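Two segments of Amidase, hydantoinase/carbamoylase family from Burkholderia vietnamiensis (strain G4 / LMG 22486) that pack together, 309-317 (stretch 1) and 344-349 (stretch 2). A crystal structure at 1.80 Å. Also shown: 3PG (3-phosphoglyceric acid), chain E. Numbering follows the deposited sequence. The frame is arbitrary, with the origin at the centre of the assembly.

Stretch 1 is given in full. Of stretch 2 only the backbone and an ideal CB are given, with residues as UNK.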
# COMPACT_ATOMS: atom_id res chain seq x y z
N ARG A 309 -20.14 -10.89 4.06
CA ARG A 309 -20.63 -12.13 4.66
C ARG A 309 -22.04 -11.93 5.20
O ARG A 309 -22.37 -10.84 5.69
CB ARG A 309 -19.72 -12.60 5.81
CG ARG A 309 -18.24 -12.39 5.52
CD ARG A 309 -17.36 -12.92 6.63
NE ARG A 309 -15.97 -12.64 6.30
CZ ARG A 309 -14.94 -13.37 6.71
NH1 ARG A 309 -15.15 -14.43 7.49
NH2 ARG A 309 -13.72 -13.07 6.30
N HIS A 310 -22.86 -12.98 5.12
CA HIS A 310 -24.16 -12.97 5.77
C HIS A 310 -24.64 -14.40 5.94
O HIS A 310 -24.32 -15.26 5.10
CB HIS A 310 -25.19 -12.15 4.98
CG HIS A 310 -26.38 -11.72 5.79
ND1 HIS A 310 -27.47 -12.53 6.00
CD2 HIS A 310 -26.63 -10.57 6.46
CE1 HIS A 310 -28.34 -11.91 6.77
NE2 HIS A 310 -27.85 -10.72 7.07
N PRO A 311 -25.39 -14.70 7.00
CA PRO A 311 -25.91 -16.07 7.17
C PRO A 311 -27.05 -16.42 6.23
O PRO A 311 -27.45 -17.59 6.19
CB PRO A 311 -26.40 -16.08 8.62
CG PRO A 311 -26.69 -14.61 8.93
CD PRO A 311 -25.61 -13.88 8.20
N ASP A 312 -27.60 -15.45 5.50
CA ASP A 312 -28.70 -15.70 4.59
C ASP A 312 -28.24 -15.42 3.16
O ASP A 312 -27.78 -14.31 2.86
CB ASP A 312 -29.91 -14.83 4.94
CG ASP A 312 -31.07 -15.09 4.03
OD1 ASP A 312 -31.05 -14.57 2.90
OD2 ASP A 312 -32.00 -15.82 4.43
N ASP A 313 -28.37 -16.42 2.28
CA ASP A 313 -27.85 -16.29 0.92
C ASP A 313 -28.52 -15.15 0.17
O ASP A 313 -27.87 -14.42 -0.59
CB ASP A 313 -28.04 -17.62 0.17
CG ASP A 313 -27.15 -17.73 -1.06
OD1 ASP A 313 -25.95 -17.39 -0.97
OD2 ASP A 313 -27.65 -18.13 -2.13
N ALA A 314 -29.83 -14.95 0.37
CA ALA A 314 -30.53 -13.89 -0.34
C ALA A 314 -30.05 -12.51 0.10
O ALA A 314 -29.94 -11.59 -0.72
CB ALA A 314 -32.04 -14.02 -0.14
N VAL A 315 -29.79 -12.33 1.40
CA VAL A 315 -29.29 -11.05 1.87
C VAL A 315 -27.87 -10.82 1.37
O VAL A 315 -27.50 -9.70 1.00
CB VAL A 315 -29.36 -10.97 3.41
CG1 VAL A 315 -28.82 -9.63 3.88
CG2 VAL A 315 -30.79 -11.18 3.86
N LEU A 316 -27.06 -11.87 1.35
CA LEU A 316 -25.71 -11.74 0.81
C LEU A 316 -25.76 -11.37 -0.67
O LEU A 316 -24.94 -10.59 -1.15
CB LEU A 316 -24.92 -13.03 1.03
CG LEU A 316 -23.48 -13.14 0.54
CD1 LEU A 316 -22.62 -12.07 1.20
CD2 LEU A 316 -22.94 -14.53 0.85
N ALA A 317 -26.75 -11.90 -1.41
CA ALA A 317 -26.88 -11.52 -2.81
C ALA A 317 -27.32 -10.06 -2.96
O ALA A 317 -26.90 -9.37 -3.90
CB ALA A 317 -27.85 -12.46 -3.52
N UNK A 344 -14.55 -15.15 -5.01
CA UNK A 344 -14.85 -16.17 -4.00
C UNK A 344 -16.32 -16.07 -3.63
O UNK A 344 -16.81 -14.96 -3.36
CB UNK A 344 -13.97 -16.01 -2.76
N UNK A 345 -17.01 -17.20 -3.60
CA UNK A 345 -18.39 -17.22 -3.12
C UNK A 345 -18.72 -18.63 -2.64
O UNK A 345 -18.42 -19.61 -3.33
CB UNK A 345 -19.36 -16.77 -4.21
N UNK A 346 -19.30 -18.73 -1.45
CA UNK A 346 -20.01 -19.95 -1.08
C UNK A 346 -21.24 -19.58 -0.25
O UNK A 346 -21.22 -18.62 0.52
CB UNK A 346 -19.10 -20.90 -0.31
N UNK A 347 -22.30 -20.35 -0.46
CA UNK A 347 -23.54 -20.10 0.25
C UNK A 347 -23.39 -20.50 1.72
O UNK A 347 -22.57 -21.36 2.06
CB UNK A 347 -24.70 -20.86 -0.40
N UNK A 348 -24.18 -19.89 2.60
CA UNK A 348 -24.29 -20.40 3.97
C UNK A 348 -24.59 -21.89 3.94
O UNK A 348 -25.29 -22.39 3.05
CB UNK A 348 -25.37 -19.65 4.75
N UNK A 349 -24.04 -22.62 4.89
CA UNK A 349 -24.16 -24.07 4.87
C UNK A 349 -24.55 -24.56 6.26
O UNK A 349 -24.09 -24.02 7.27
CB UNK A 349 -22.85 -24.72 4.41
C1 3PG E . -12.22 -16.23 6.76
O1 3PG E . -11.78 -15.07 6.67
O2 3PG E . -13.32 -16.49 7.30
C2 3PG E . -11.39 -17.35 6.19
O3 3PG E . -12.22 -18.50 5.94
C3 3PG E . -10.33 -17.71 7.20
O1P 3PG E . -10.96 -18.23 8.38
P 3PG E . -10.09 -18.34 9.76
O2P 3PG E . -8.75 -18.92 9.39
O3P 3PG E . -9.98 -16.89 10.24
O4P 3PG E . -10.93 -19.27 10.65

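Position 344 has an extended backbone, with phi/psi of -160/132. Its ideal CB finds nothing of stretch 1 within 5.5 Å. Stretch 1 sets no condition here, and many side chains compatible with a strand would suit. The residue is Phe344, and it makes no contact with stretch 1.

Position 345 is also extended, at -156/132. Its CA-to-CB bond points sideways to stretch 1, and the CB has no neighbour there within 5.5 Å. A short side chain would not reach stretch 1. A long one could reach the start of the helix, where stretch 1 offers the carboxylate of Asp313 and the CD2 methyl of Leu316. A donor at the tip would suit the first, and an apolar shaft the second. Lys, Arg or Tyr would be plausible, Lys only if nearly fully extended. The residue is Tyr345, with chi1 in the t well at 163°. Its OH donates a short hydrogen bond of 2.6 Å to Asp313 OD1. Leu316 CD2 lies 4.3 Å from Tyr345 CE1, an apolar contact at the ring edge. The one side chain thus meets both the polar and the apolar part of the helix start.

Position 346 continues the strand, at -144/144. Its CA-to-CB bond points away from stretch 1, so the choice is again wide. The residue is Tyr346, with chi1 p. Its side chain makes no close contact with stretch 1, but the backbone takes part: Leu316 CD2 is 4.4 Å from Tyr346 O.

Position 347 leaves the strand, at -72/154. The CB points sideways, and the ideal atom lies 3.7 Å from Asp313 OD1. A small residue such as Ala or Ser fits beside the carboxylate; a short side chain with a donor, such as Ser, could also address it. The residue is Ala347. Its CB rests 3.8 Å from Asp313 OD1 and adds no polar group.

Position 348 points toward stretch 1. Its ideal CB is a tight 3.3 Å from Pro311 O and 4.5 Å from His310 O. The surface it faces is mainly backbone at the turn before the helix. A compact side chain would suit, and phi of -51° is compatible with proline. Ala, Ser and Pro are reasonable. The residue is Pro348, the most covered of stretch 2 in this contact. Pro348 CG packs 3.2 Å from Pro311 O and 3.7 Å from His310 O, while Pro348 CD lies 3.7 Å from Asp313 OD1.

Position 349 is extended, at -134/140, and its CB points away. Stretch 1 leaves the choice open. The residue is Ile349, which makes no contact with it.

Stretch 2 (344-349) FYYAPI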
# COMPACT_ATOMS: atom_id res chain seq x y z
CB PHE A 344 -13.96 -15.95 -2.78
CG PHE A 344 -14.00 -17.06 -1.74
CD1 PHE A 344 -13.83 -18.39 -2.10
CD2 PHE A 344 -14.13 -16.75 -0.39
CE1 PHE A 344 -13.81 -19.40 -1.15
CE2 PHE A 344 -14.12 -17.76 0.58
CZ PHE A 344 -13.97 -19.08 0.19
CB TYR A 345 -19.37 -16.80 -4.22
CG TYR A 345 -20.82 -17.19 -3.93
CD1 TYR A 345 -21.45 -16.80 -2.76
CD2 TYR A 345 -21.54 -17.95 -4.84
CE1 TYR A 345 -22.79 -17.17 -2.50
CE2 TYR A 345 -22.86 -18.32 -4.59
CZ TYR A 345 -23.48 -17.93 -3.41
OH TYR A 345 -24.79 -18.30 -3.17
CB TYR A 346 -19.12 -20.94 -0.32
CG TYR A 346 -18.60 -20.50 1.03
CD1 TYR A 346 -19.32 -20.76 2.20
CD2 TYR A 346 -17.36 -19.87 1.15
CE1 TYR A 346 -18.84 -20.38 3.44
CE2 TYR A 346 -16.87 -19.48 2.39
CZ TYR A 346 -17.61 -19.74 3.52
OH TYR A 346 -17.11 -19.35 4.74
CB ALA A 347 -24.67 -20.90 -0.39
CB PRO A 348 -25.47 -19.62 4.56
CG PRO A 348 -25.61 -18.40 3.69
CD PRO A 348 -25.18 -18.84 2.32
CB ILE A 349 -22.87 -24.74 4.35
CG1 ILE A 349 -23.06 -26.26 4.22
CG2 ILE A 349 -21.68 -24.41 5.24
CD1 ILE A 349 -22.09 -26.88 3.24
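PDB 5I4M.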